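Local atomic coordinates of Tol-Pal system protein TolB (Acinetobacter baumannii, PDB entry 7MX5), a protein that probably works in the periplasm as part of the Tol-Pal system, taking part in outer membrane invagination during cell division and in keeping the outer membrane intact. Residues M228-S233 and E239-D244; T205-T210 and S246-K251; I184-F189 and A195-D200; L372-T377 and P395-K400. All blocks are in the same frame, centred on the assembly; numbering follows the deposited sequence.

Contact 1 (M228-S233 and E239-D244); sequences MLFTAS and EIYQMD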
loop_
_atom_site.group_PDB
_atom_site.type_symbol
_atom_site.label_atom_id
_atom_site.label_comp_id
_atom_site.label_asym_id
_atom_site.label_seq_id
_atom_site.Cartn_x
_atom_site.Cartn_y
_atom_site.Cartn_z
ATOM N N MET A 228 -3.205 -20.692 -0.417
ATOM C CA MET A 228 -4.036 -19.522 -0.177
ATOM C C MET A 228 -4.920 -19.775 1.035
ATOM O O MET A 228 -5.507 -20.852 1.170
ATOM C CB MET A 228 -4.906 -19.190 -1.397
ATOM C CG MET A 228 -6.036 -18.213 -1.109
ATOM S SD MET A 228 -7.274 -18.150 -2.417
ATOM C CE MET A 228 -8.546 -19.188 -1.699
ATOM N N LEU A 229 -5.003 -18.784 1.916
ATOM C CA LEU A 229 -5.911 -18.824 3.051
ATOM C C LEU A 229 -7.185 -18.055 2.727
ATOM O O LEU A 229 -7.173 -17.100 1.946
ATOM C CB LEU A 229 -5.259 -18.236 4.305
ATOM C CG LEU A 229 -4.157 -19.056 4.973
ATOM C CD1 LEU A 229 -3.306 -18.164 5.857
ATOM C CD2 LEU A 229 -4.740 -20.208 5.772
ATOM N N PHE A 230 -8.288 -18.482 3.335
ATOM C CA PHE A 230 -9.560 -17.801 3.150
ATOM C C PHE A 230 -10.474 -18.132 4.319
ATOM O O PHE A 230 -10.287 -19.133 5.016
ATOM C CB PHE A 230 -10.220 -18.178 1.817
ATOM C CG PHE A 230 -10.559 -19.638 1.687
ATOM C CD1 PHE A 230 -9.580 -20.570 1.383
ATOM C CD2 PHE A 230 -11.863 -20.076 1.853
ATOM C CE1 PHE A 230 -9.893 -21.911 1.256
ATOM C CE2 PHE A 230 -12.182 -21.415 1.728
ATOM C CZ PHE A 230 -11.197 -22.333 1.427
ATOM N N THR A 231 -11.462 -17.268 4.526
ATOM C CA THR A 231 -12.448 -17.438 5.581
ATOM C C THR A 231 -13.741 -17.988 4.998
ATOM O O THR A 231 -14.172 -17.579 3.916
ATOM C CB THR A 231 -12.724 -16.114 6.296
ATOM O OG1 THR A 231 -11.493 -15.406 6.491
ATOM C CG2 THR A 231 -13.379 -16.366 7.646
ATOM N N ALA A 232 -14.356 -18.919 5.723
ATOM C CA ALA A 232 -15.593 -19.539 5.275
ATOM C C ALA A 232 -16.289 -20.168 6.471
ATOM O O ALA A 232 -15.632 -20.713 7.362
ATOM C CB ALA A 232 -15.332 -20.592 4.195
ATOM N N SER A 233 -17.615 -20.090 6.480
ATOM C CA SER A 233 -18.445 -20.659 7.538
ATOM C C SER A 233 -19.434 -21.614 6.882
ATOM O O SER A 233 -20.532 -21.203 6.505
ATOM C CB SER A 233 -19.171 -19.568 8.317
ATOM O OG SER A 233 -19.622 -18.537 7.458
ATOM N N GLU A 239 -14.605 -19.558 9.777
ATOM C CA GLU A 239 -13.429 -20.360 10.085
ATOM C C GLU A 239 -12.367 -20.116 9.021
ATOM O O GLU A 239 -12.673 -19.744 7.886
ATOM C CB GLU A 239 -13.762 -21.858 10.158
ATOM C CG GLU A 239 -13.894 -22.414 11.566
ATOM C CD GLU A 239 -14.934 -23.509 11.667
ATOM O OE1 GLU A 239 -15.412 -23.973 10.613
ATOM O OE2 GLU A 239 -15.274 -23.907 12.800
ATOM N N ILE A 240 -11.110 -20.341 9.398
ATOM C CA ILE A 240 -9.981 -20.149 8.492
ATOM C C ILE A 240 -9.673 -21.466 7.792
ATOM O O ILE A 240 -9.573 -22.516 8.437
ATOM C CB ILE A 240 -8.747 -19.624 9.245
ATOM C CG1 ILE A 240 -8.961 -18.175 9.683
ATOM C CG2 ILE A 240 -7.500 -19.737 8.380
ATOM C CD1 ILE A 240 -8.890 -17.979 11.178
ATOM N N TYR A 241 -9.519 -21.406 6.473
ATOM C CA TYR A 241 -9.163 -22.554 5.655
ATOM C C TYR A 241 -7.902 -22.238 4.865
ATOM O O TYR A 241 -7.663 -21.089 4.483
ATOM C CB TYR A 241 -10.296 -22.915 4.689
ATOM C CG TYR A 241 -11.552 -23.423 5.355
ATOM C CD1 TYR A 241 -12.514 -22.541 5.828
ATOM C CD2 TYR A 241 -11.769 -24.782 5.528
ATOM C CE1 TYR A 241 -13.663 -23.001 6.443
ATOM C CE2 TYR A 241 -12.919 -25.249 6.134
ATOM C CZ TYR A 241 -13.858 -24.356 6.596
ATOM O OH TYR A 241 -14.998 -24.823 7.208
ATOM N N GLN A 242 -7.092 -23.264 4.620
ATOM C CA GLN A 242 -5.939 -23.150 3.738
ATOM C C GLN A 242 -6.178 -23.986 2.490
ATOM O O GLN A 242 -6.517 -25.170 2.585
ATOM C CB GLN A 242 -4.646 -23.600 4.422
ATOM C CG GLN A 242 -3.405 -23.249 3.608
ATOM C CD GLN A 242 -2.113 -23.707 4.251
ATOM O OE1 GLN A 242 -2.121 -24.429 5.247
ATOM N NE2 GLN A 242 -0.989 -23.287 3.681
ATOM N N MET A 243 -6.003 -23.370 1.329
ATOM C CA MET A 243 -6.138 -24.057 0.056
ATOM C C MET A 243 -4.769 -24.355 -0.534
ATOM O O MET A 243 -3.833 -23.567 -0.389
ATOM C CB MET A 243 -6.947 -23.229 -0.940
ATOM C CG MET A 243 -7.680 -24.081 -1.951
ATOM S SD MET A 243 -8.285 -23.151 -3.359
ATOM C CE MET A 243 -9.962 -23.768 -3.440
ATOM N N ASP A 244 -4.662 -25.500 -1.196
ATOM C CA ASP A 244 -3.498 -25.838 -2.002
ATOM C C ASP A 244 -3.852 -25.573 -3.459
ATOM O O ASP A 244 -4.817 -26.143 -3.979
ATOM C CB ASP A 244 -3.084 -27.292 -1.785
ATOM C CG ASP A 244 -1.972 -27.724 -2.718
ATOM O OD1 ASP A 244 -1.092 -26.892 -3.025
ATOM O OD2 ASP A 244 -1.973 -28.900 -3.138
#
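F230 and Y241 face each other as a hydrogen-bonded antiparallel pair, with their rings on the same face of the sheet. The ring planes are near parallel, 20° apart, but slid so far that they barely overlap. The F230 ring instead receives CB of Y241 over one face, a CH-pi contact with CB 3.7 Å from the ring centroid. F230 holds this place with its CG between its own N and carbonyl carbon (chi1 62°). CE1 of F230 also meets CB of M243 at 3.9 Å, obliquely. The Y241 ring extends the other way, toward A232. Its CE1 lies 3.7 Å from A232 CB, and A232 O sits at the ring edge, in its plane, 3.2 Å from CE1. On the opposite face of the sheet, CD2 of L229 touches CG2 of I240 at 3.8 Å and CB of Q242 at 3.7 Å. Six backbone hydrogen bonds, two for each of the pairs M228-M243, F230-Y241 and A232-E239, hold the register. The shortest is M243 N to M228 O, 2.6 Å. The segments form a beta hairpin, the two middle strands of a four-stranded propeller blade. Strand 215-221 flanks it on one side and strand 249-252 on the other. The L229 and I240 face packs on A263 of strand 263-265, in the next blade.

Contact 2 (T205-T210 and S246-K251); sequences TREVIT and STRQVK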
loop_
_atom_site.group_PDB
_atom_site.type_symbol
_atom_site.label_atom_id
_atom_site.label_comp_id
_atom_site.label_asym_id
_atom_site.label_seq_id
_atom_site.Cartn_x
_atom_site.Cartn_y
_atom_site.Cartn_z
ATOM N N THR A 205 -7.433 -12.676 -18.153
ATOM C CA THR A 205 -8.218 -13.856 -17.805
ATOM C C THR A 205 -8.313 -14.073 -16.296
ATOM O O THR A 205 -7.396 -13.740 -15.538
ATOM C CB THR A 205 -7.602 -15.092 -18.460
ATOM O OG1 THR A 205 -6.282 -15.295 -17.938
ATOM C CG2 THR A 205 -7.525 -14.913 -19.968
ATOM N N ARG A 206 -9.432 -14.655 -15.870
ATOM C CA ARG A 206 -9.695 -14.999 -14.477
ATOM C C ARG A 206 -10.005 -16.490 -14.367
ATOM O O ARG A 206 -10.082 -17.210 -15.366
ATOM C CB ARG A 206 -10.858 -14.178 -13.908
ATOM C CG ARG A 206 -12.227 -14.716 -14.298
ATOM C CD ARG A 206 -13.300 -13.644 -14.289
ATOM N NE ARG A 206 -13.713 -13.211 -12.962
ATOM C CZ ARG A 206 -14.938 -12.793 -12.672
ATOM N NH1 ARG A 206 -15.889 -12.749 -13.592
ATOM N NH2 ARG A 206 -15.215 -12.409 -11.430
ATOM N N GLU A 207 -10.194 -16.947 -13.130
ATOM C CA GLU A 207 -10.586 -18.323 -12.858
ATOM C C GLU A 207 -11.152 -18.396 -11.447
ATOM O O GLU A 207 -10.718 -17.667 -10.552
ATOM C CB GLU A 207 -9.409 -19.291 -13.015
ATOM C CG GLU A 207 -8.247 -19.015 -12.075
ATOM C CD GLU A 207 -7.327 -20.209 -11.920
ATOM O OE1 GLU A 207 -7.832 -21.351 -11.885
ATOM O OE2 GLU A 207 -6.098 -20.005 -11.831
ATOM N N VAL A 208 -12.126 -19.281 -11.260
ATOM C CA VAL A 208 -12.756 -19.453 -9.955
ATOM C C VAL A 208 -11.846 -20.304 -9.080
ATOM O O VAL A 208 -11.560 -21.462 -9.401
ATOM C CB VAL A 208 -14.145 -20.089 -10.083
ATOM C CG1 VAL A 208 -14.631 -20.567 -8.723
ATOM C CG2 VAL A 208 -15.117 -19.091 -10.659
ATOM N N ILE A 209 -11.391 -19.728 -7.971
ATOM C CA ILE A 209 -10.588 -20.484 -7.020
ATOM C C ILE A 209 -11.478 -21.366 -6.154
ATOM O O ILE A 209 -11.269 -22.581 -6.059
ATOM C CB ILE A 209 -9.730 -19.527 -6.173
ATOM C CG1 ILE A 209 -8.565 -18.979 -7.001
ATOM C CG2 ILE A 209 -9.207 -20.237 -4.958
ATOM C CD1 ILE A 209 -7.650 -20.049 -7.553
ATOM N N THR A 210 -12.491 -20.776 -5.525
ATOM C CA THR A 210 -13.459 -21.532 -4.742
ATOM C C THR A 210 -14.784 -20.783 -4.732
ATOM O O THR A 210 -14.836 -19.572 -4.963
ATOM C CB THR A 210 -12.970 -21.776 -3.307
ATOM O OG1 THR A 210 -13.805 -22.757 -2.679
ATOM C CG2 THR A 210 -13.007 -20.489 -2.499
ATOM N N SER A 246 -2.600 -26.313 -6.328
ATOM C CA SER A 246 -2.431 -27.309 -7.380
ATOM C C SER A 246 -3.679 -28.171 -7.543
ATOM O O SER A 246 -4.145 -28.398 -8.666
ATOM C CB SER A 246 -1.211 -28.182 -7.080
ATOM O OG SER A 246 -1.430 -28.985 -5.935
ATOM N N THR A 247 -4.237 -28.657 -6.435
ATOM C CA THR A 247 -5.348 -29.596 -6.472
ATOM C C THR A 247 -6.644 -29.032 -5.890
ATOM O O THR A 247 -7.646 -29.752 -5.857
ATOM C CB THR A 247 -4.966 -30.887 -5.732
ATOM O OG1 THR A 247 -3.549 -31.083 -5.813
ATOM C CG2 THR A 247 -5.663 -32.095 -6.353
ATOM N N ARG A 248 -6.654 -27.769 -5.438
ATOM C CA ARG A 248 -7.844 -27.120 -4.857
ATOM C C ARG A 248 -8.295 -27.827 -3.600
ATOM O O ARG A 248 -9.467 -27.771 -3.192
ATOM C CB ARG A 248 -8.998 -27.025 -5.844
ATOM C CG ARG A 248 -9.181 -25.644 -6.400
ATOM C CD ARG A 248 -7.966 -25.191 -7.175
ATOM N NE ARG A 248 -8.292 -24.073 -8.051
ATOM C CZ ARG A 248 -7.618 -23.767 -9.151
ATOM N NH1 ARG A 248 -6.572 -24.476 -9.541
ATOM N NH2 ARG A 248 -8.008 -22.725 -9.881
ATOM N N GLN A 249 -7.318 -28.481 -3.007
ATOM C CA GLN A 249 -7.451 -29.151 -1.729
ATOM C C GLN A 249 -7.712 -28.212 -0.547
ATOM O O GLN A 249 -6.807 -27.495 -0.121
ATOM C CB GLN A 249 -6.195 -29.978 -1.450
ATOM C CG GLN A 249 -6.282 -30.839 -0.201
ATOM C CD GLN A 249 -5.096 -31.767 -0.047
ATOM O OE1 GLN A 249 -4.237 -31.838 -0.926
ATOM N NE2 GLN A 249 -5.042 -32.482 1.073
ATOM N N VAL A 250 -8.926 -28.243 0.028
ATOM C CA VAL A 250 -9.268 -27.368 1.156
ATOM C C VAL A 250 -9.407 -28.186 2.438
ATOM O O VAL A 250 -10.039 -29.249 2.449
ATOM C CB VAL A 250 -10.550 -26.546 0.907
ATOM C CG1 VAL A 250 -10.298 -25.485 -0.147
ATOM C CG2 VAL A 250 -11.705 -27.438 0.504
ATOM N N LYS A 251 -8.808 -27.688 3.523
ATOM C CA LYS A 251 -8.980 -28.286 4.842
ATOM C C LYS A 251 -8.742 -27.214 5.897
ATOM O O LYS A 251 -7.884 -26.344 5.722
ATOM C CB LYS A 251 -8.045 -29.483 5.051
ATOM C CG LYS A 251 -8.781 -30.768 5.424
ATOM C CD LYS A 251 -9.548 -30.608 6.731
ATOM C CE LYS A 251 -11.058 -30.650 6.517
ATOM N NZ LYS A 251 -11.711 -31.738 7.293
#
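R248 reaches from its turn to E207 and I209, and almost the whole contact depends on this one side chain. No backbone pairing joins the segments, whose nearest CA atoms, those of I209 and R248, are 7.5 Å apart. The packed part lies at I209. Its CD1 comes within 3.6 Å of R248 NH2 and 4.0 Å of R248 CZ, meeting the guanidinium obliquely. The two side chains cross at about a right angle. I209 O lies at the edge of the guanidinium, in its plane, and R248 CG is 3.7 Å from the same oxygen. I209 also rests on M243 and M228. With T210 it forms a classic beta bulge opposite I196. The looser side is polar. There E207 turns its carboxylate toward R248, and OE1 forms a salt bridge with NH2. The modelled separation of E207 OE1 and R248 NH2, 2.4 Å, is very short, so its exact value is doubtful. The carboxylate and guanidinium planes stand 59° apart, so this is no flat, two-pronged pairing. V208 is exposed, and its O is 3.8 Å from NH2, at the guanidinium edge. R248 NH1 makes a weak hydrogen bond to L245 O in its own turn. Segment 205-210 lies on the outermost strand of one blade, and R248 lies in the turn that leads into the outermost strand of the next. A crystal neighbour may influence the pose of R248. A one-pronged ion pair at the rim, with an aliphatic contact beside it, probably adds only modestly to holding the blades together.

Contact 3 (I184-F189 and A195-D200); sequences IAYVSF and AIYLQD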
loop_
_atom_site.group_PDB
_atom_site.type_symbol
_atom_site.label_atom_id
_atom_site.label_comp_id
_atom_site.label_asym_id
_atom_site.label_seq_id
_atom_site.Cartn_x
_atom_site.Cartn_y
_atom_site.Cartn_z
ATOM N N ILE A 184 -4.298 -10.774 -9.186
ATOM C CA ILE A 184 -5.066 -10.253 -8.065
ATOM C C ILE A 184 -6.268 -11.158 -7.841
ATOM O O ILE A 184 -6.844 -11.692 -8.796
ATOM C CB ILE A 184 -5.506 -8.790 -8.297
ATOM C CG1 ILE A 184 -6.153 -8.221 -7.033
ATOM C CG2 ILE A 184 -6.459 -8.687 -9.480
ATOM C CD1 ILE A 184 -5.647 -6.856 -6.657
ATOM N N ALA A 185 -6.627 -11.351 -6.576
ATOM C CA ALA A 185 -7.793 -12.132 -6.203
ATOM C C ALA A 185 -8.794 -11.244 -5.479
ATOM O O ALA A 185 -8.447 -10.194 -4.932
ATOM C CB ALA A 185 -7.415 -13.323 -5.318
ATOM N N TYR A 186 -10.048 -11.687 -5.477
ATOM C CA TYR A 186 -11.126 -10.912 -4.883
ATOM C C TYR A 186 -12.331 -11.819 -4.689
ATOM O O TYR A 186 -12.438 -12.882 -5.305
ATOM C CB TYR A 186 -11.495 -9.708 -5.756
ATOM C CG TYR A 186 -11.793 -10.072 -7.195
ATOM C CD1 TYR A 186 -13.081 -10.398 -7.595
ATOM C CD2 TYR A 186 -10.783 -10.097 -8.151
ATOM C CE1 TYR A 186 -13.358 -10.736 -8.905
ATOM C CE2 TYR A 186 -11.052 -10.430 -9.464
ATOM C CZ TYR A 186 -12.342 -10.748 -9.836
ATOM O OH TYR A 186 -12.619 -11.083 -11.142
ATOM N N VAL A 187 -13.237 -11.379 -3.824
ATOM C CA VAL A 187 -14.496 -12.069 -3.577
ATOM C C VAL A 187 -15.589 -11.315 -4.318
ATOM O O VAL A 187 -15.783 -10.113 -4.099
ATOM C CB VAL A 187 -14.804 -12.156 -2.075
ATOM C CG1 VAL A 187 -16.067 -12.972 -1.838
ATOM C CG2 VAL A 187 -13.624 -12.756 -1.337
ATOM N N SER A 188 -16.299 -12.012 -5.199
ATOM C CA SER A 188 -17.323 -11.404 -6.033
ATOM C C SER A 188 -18.667 -12.068 -5.779
ATOM O O SER A 188 -18.744 -13.282 -5.565
ATOM C CB SER A 188 -16.964 -11.509 -7.517
ATOM O OG SER A 188 -18.004 -10.992 -8.331
ATOM N N PHE A 189 -19.725 -11.257 -5.803
ATOM C CA PHE A 189 -21.095 -11.742 -5.694
ATOM C C PHE A 189 -21.884 -11.505 -6.977
ATOM O O PHE A 189 -23.119 -11.500 -6.944
ATOM C CB PHE A 189 -21.806 -11.084 -4.509
ATOM C CG PHE A 189 -21.264 -11.489 -3.164
ATOM C CD1 PHE A 189 -20.034 -11.026 -2.725
ATOM C CD2 PHE A 189 -21.993 -12.326 -2.334
ATOM C CE1 PHE A 189 -19.537 -11.396 -1.489
ATOM C CE2 PHE A 189 -21.503 -12.697 -1.095
ATOM C CZ PHE A 189 -20.272 -12.231 -0.672
ATOM N N ALA A 195 -17.775 -16.126 -4.590
ATOM C CA ALA A 195 -16.727 -16.875 -5.265
ATOM C C ALA A 195 -15.435 -16.077 -5.224
ATOM O O ALA A 195 -15.436 -14.869 -5.474
ATOM C CB ALA A 195 -17.108 -17.183 -6.718
ATOM N N ILE A 196 -14.339 -16.757 -4.905
ATOM C CA ILE A 196 -13.014 -16.152 -4.937
ATOM C C ILE A 196 -12.432 -16.358 -6.328
ATOM O O ILE A 196 -12.196 -17.496 -6.751
ATOM C CB ILE A 196 -12.098 -16.749 -3.858
ATOM C CG1 ILE A 196 -12.522 -16.264 -2.469
ATOM C CG2 ILE A 196 -10.647 -16.379 -4.129
ATOM C CD1 ILE A 196 -11.723 -16.875 -1.339
ATOM N N TYR A 197 -12.213 -15.263 -7.045
ATOM C CA TYR A 197 -11.648 -15.302 -8.383
ATOM C C TYR A 197 -10.161 -14.973 -8.331
ATOM O O TYR A 197 -9.691 -14.298 -7.413
ATOM C CB TYR A 197 -12.365 -14.316 -9.306
ATOM C CG TYR A 197 -13.804 -14.677 -9.606
ATOM C CD1 TYR A 197 -14.831 -14.282 -8.758
ATOM C CD2 TYR A 197 -14.136 -15.403 -10.741
ATOM C CE1 TYR A 197 -16.148 -14.605 -9.031
ATOM C CE2 TYR A 197 -15.451 -15.725 -11.025
ATOM C CZ TYR A 197 -16.452 -15.328 -10.164
ATOM O OH TYR A 197 -17.760 -15.653 -10.441
ATOM N N LEU A 198 -9.423 -15.465 -9.323
ATOM C CA LEU A 198 -8.004 -15.160 -9.484
ATOM C C LEU A 198 -7.807 -14.598 -10.885
ATOM O O LEU A 198 -7.974 -15.318 -11.874
ATOM C CB LEU A 198 -7.139 -16.397 -9.257
ATOM C CG LEU A 198 -5.642 -16.119 -9.097
ATOM C CD1 LEU A 198 -5.406 -15.015 -8.074
ATOM C CD2 LEU A 198 -4.896 -17.385 -8.706
ATOM N N GLN A 199 -7.444 -13.321 -10.969
ATOM C CA GLN A 199 -7.426 -12.586 -12.227
ATOM C C GLN A 199 -5.989 -12.320 -12.655
ATOM O O GLN A 199 -5.234 -11.655 -11.937
ATOM C CB GLN A 199 -8.197 -11.273 -12.091
ATOM C CG GLN A 199 -8.387 -10.528 -13.400
ATOM C CD GLN A 199 -9.748 -9.870 -13.495
ATOM O OE1 GLN A 199 -10.692 -10.267 -12.812
ATOM N NE2 GLN A 199 -9.859 -8.860 -14.351
ATOM N N ASP A 200 -5.620 -12.832 -13.827
ATOM C CA ASP A 200 -4.324 -12.529 -14.420
ATOM C C ASP A 200 -4.337 -11.099 -14.947
ATOM O O ASP A 200 -5.107 -10.773 -15.853
ATOM C CB ASP A 200 -4.020 -13.522 -15.542
ATOM C CG ASP A 200 -2.598 -13.406 -16.071
ATOM O OD1 ASP A 200 -2.164 -12.288 -16.415
ATOM O OD2 ASP A 200 -1.912 -14.447 -16.146
#
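I184 pairs with Q199 through two backbone hydrogen bonds, and its CG2 lies 4.1 Å from Q199 CB. A185 follows on the other face of the sheet. Its CB meets CD1 of L198 at 3.8 Å. Y186 carries the main side-chain contact. A chi1 of 53° tucks its ring back over its own backbone, under CB of Y197, which sits over one face, 4.0 Å from the centroid. The two rings are near parallel but slid apart. The hydroxyl of Y186 donates to Q199 OE1 at 2.7 Å, nearly along the C=O axis, and the ring and amide planes are 65° apart. V187 returns to the A185 face, where its CG2 touches CG1 of I196 at 3.8 Å. S188 brings CB to within 3.5 Å of Y197 CE1, while its OG is hydrogen-bonded to E190. S188 N binds A195 O at 3.0 Å. These are the middle strands of a four-stranded propeller blade. R206, at the neighbouring strand 206-211, makes a cation-pi contact with Y197. Q199 is gripped at both ends of its amide, by Y186 at OE1 and by V165 O at NE2. This probably fixes its flip, so Q199 and S188 OG have their polar ends satisfied beside the aromatic packing.

Contact 4 (L372-T377 and P395-K400); sequences LSIMST and PAWAPK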
loop_
_atom_site.group_PDB
_atom_site.type_symbol
_atom_site.label_atom_id
_atom_site.label_comp_id
_atom_site.label_asym_id
_atom_site.label_seq_id
_atom_site.Cartn_x
_atom_site.Cartn_y
_atom_site.Cartn_z
ATOM N N LEU A 372 -9.366 6.861 1.077
ATOM C CA LEU A 372 -8.177 6.137 1.495
ATOM C C LEU A 372 -7.184 7.118 2.102
ATOM O O LEU A 372 -7.054 8.254 1.635
ATOM C CB LEU A 372 -7.525 5.409 0.318
ATOM C CG LEU A 372 -8.230 4.192 -0.283
ATOM C CD1 LEU A 372 -7.280 3.438 -1.202
ATOM C CD2 LEU A 372 -8.771 3.276 0.804
ATOM N N SER A 373 -6.490 6.678 3.146
ATOM C CA SER A 373 -5.465 7.484 3.789
ATOM C C SER A 373 -4.162 6.701 3.829
ATOM O O SER A 373 -4.156 5.505 4.131
ATOM C CB SER A 373 -5.877 7.892 5.208
ATOM O OG SER A 373 -6.614 9.102 5.198
ATOM N N ILE A 374 -3.062 7.380 3.516
ATOM C CA ILE A 374 -1.726 6.798 3.574
ATOM C C ILE A 374 -0.939 7.553 4.633
ATOM O O ILE A 374 -0.820 8.783 4.568
ATOM C CB ILE A 374 -1.014 6.846 2.213
ATOM C CG1 ILE A 374 -1.508 5.712 1.317
ATOM C CG2 ILE A 374 0.491 6.742 2.395
ATOM C CD1 ILE A 374 -1.458 6.030 -0.157
ATOM N N MET A 375 -0.410 6.821 5.609
ATOM C CA MET A 375 0.310 7.418 6.723
ATOM C C MET A 375 1.685 6.785 6.853
ATOM O O MET A 375 1.850 5.582 6.631
ATOM C CB MET A 375 -0.457 7.250 8.038
ATOM C CG MET A 375 -1.245 8.478 8.440
ATOM S SD MET A 375 -1.630 8.557 10.195
ATOM C CE MET A 375 -0.067 9.110 10.861
ATOM N N SER A 376 2.670 7.605 7.206
ATOM C CA SER A 376 3.970 7.075 7.580
ATOM C C SER A 376 3.858 6.334 8.907
ATOM O O SER A 376 3.076 6.705 9.787
ATOM C CB SER A 376 5.000 8.200 7.681
ATOM O OG SER A 376 4.642 9.133 8.686
ATOM N N THR A 377 4.647 5.267 9.045
ATOM C CA THR A 377 4.528 4.410 10.220
ATOM C C THR A 377 4.986 5.099 11.500
ATOM O O THR A 377 4.676 4.611 12.592
ATOM C CB THR A 377 5.319 3.119 10.014
ATOM O OG1 THR A 377 6.701 3.427 9.800
ATOM C CG2 THR A 377 4.778 2.356 8.815
ATOM N N PRO A 395 -8.198 -1.399 0.878
ATOM C CA PRO A 395 -7.006 -1.239 0.041
ATOM C C PRO A 395 -6.018 -2.376 0.252
ATOM O O PRO A 395 -6.000 -3.045 1.287
ATOM C CB PRO A 395 -6.421 0.094 0.516
ATOM C CG PRO A 395 -6.825 0.172 1.946
ATOM C CD PRO A 395 -8.178 -0.492 2.040
ATOM N N ALA A 396 -5.184 -2.587 -0.764
ATOM C CA ALA A 396 -4.155 -3.622 -0.708
ATOM C C ALA A 396 -2.958 -3.147 -1.520
ATOM O O ALA A 396 -3.014 -3.124 -2.753
ATOM C CB ALA A 396 -4.681 -4.955 -1.233
ATOM N N TRP A 397 -1.887 -2.767 -0.828
ATOM C CA TRP A 397 -0.674 -2.316 -1.497
ATOM C C TRP A 397 0.029 -3.495 -2.157
ATOM O O TRP A 397 0.290 -4.515 -1.512
ATOM C CB TRP A 397 0.258 -1.637 -0.495
ATOM C CG TRP A 397 1.092 -0.532 -1.073
ATOM C CD1 TRP A 397 1.841 -0.580 -2.214
ATOM C CD2 TRP A 397 1.269 0.783 -0.531
ATOM N NE1 TRP A 397 2.471 0.625 -2.416
ATOM C CE2 TRP A 397 2.136 1.479 -1.397
ATOM C CE3 TRP A 397 0.778 1.440 0.601
ATOM C CZ2 TRP A 397 2.521 2.798 -1.166
ATOM C CZ3 TRP A 397 1.161 2.749 0.829
ATOM C CH2 TRP A 397 2.024 3.414 -0.051
ATOM N N ALA A 398 0.333 -3.357 -3.446
ATOM C CA ALA A 398 1.002 -4.429 -4.167
ATOM C C ALA A 398 2.411 -4.636 -3.615
ATOM O O ALA A 398 3.133 -3.664 -3.371
ATOM C CB ALA A 398 1.065 -4.120 -5.661
ATOM N N PRO A 399 2.830 -5.878 -3.411
ATOM C CA PRO A 399 4.147 -6.150 -2.831
ATOM C C PRO A 399 5.255 -5.951 -3.861
ATOM O O PRO A 399 5.015 -5.640 -5.027
ATOM C CB PRO A 399 4.035 -7.615 -2.405
ATOM C CG PRO A 399 3.091 -8.199 -3.398
ATOM C CD PRO A 399 2.076 -7.118 -3.667
ATOM N N LYS A 400 6.487 -6.141 -3.403
ATOM C CA LYS A 400 7.659 -6.023 -4.262
ATOM C C LYS A 400 8.426 -7.341 -4.304
ATOM O O LYS A 400 8.123 -8.273 -3.559
ATOM C CB LYS A 400 8.572 -4.896 -3.777
ATOM C CG LYS A 400 8.671 -3.718 -4.734
ATOM C CD LYS A 400 7.334 -3.009 -4.877
ATOM C CE LYS A 400 7.466 -1.742 -5.706
ATOM N NZ LYS A 400 8.712 -0.993 -5.380
ATOM O OXT LYS A 400 9.364 -7.505 -5.083
#
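L372 and P395 meet side by side, and I374 meets W397 a little further along. CD2 of L372 lies 3.8 Å from P395 CG, and CD1 lies 3.9 Å from P395 CB. Both leucine methyls lie against the same side of the proline ring, and the side chains slide past each other in opposite directions. L372 CG is anti to the carbonyl carbon (chi1 -71°), which carries the methyls across to the proline. I374 touches with one branch: its CG1 comes 4.0 Å from W397 CZ3, on the six-membered ring of the indole. These side chains cross at about a right angle, and the approach to the ring is oblique. No hydrogen bond spans the two segments. The contact joins neighbouring blades of the beta propeller. Strand 369-376 belongs to the last blade. Strand 391-397, near the C-terminus, pairs with strand 135-141 in the first, closing the ring in the manner known as velcro closure. Strand 135-141 also adds to the packing, with Y138 beside L372 and I136 touching both I374 and W397. Within its own blade I374 is bordered by M359 and V361 on one neighbouring strand and by M383 and L385 on the other. Backbone hydrogen bonds tie L372 to L385 and I374 to M383. W397 is placed by a hydrogen bond from its N to S352 OG, and its indole also rests on S354, P355 and T157.

Overall arrangement
Contacts 1 and 3 are equivalent hairpins of two successive blades, buried, and held by backbone pairing, with a CH-pi contact between aromatic residues. They touch through I196 CD1, which packs on F230 and M228. Contact 2 lies at the outer rim, joining the same two blades near their outermost strands. T205-T210 probably hydrogen-bonds to strand 195-200 of contact 3, and S246-K251 to strand 239-244 of contact 1. Contact 2 is partly buried and alone among the four in resting on a salt bridge. Contact 4 is apart, its centre about 2 Å from that of the chain, its nearest atoms about 6 Å from contact 3. Buried and apolar, it joins the last blade to the first.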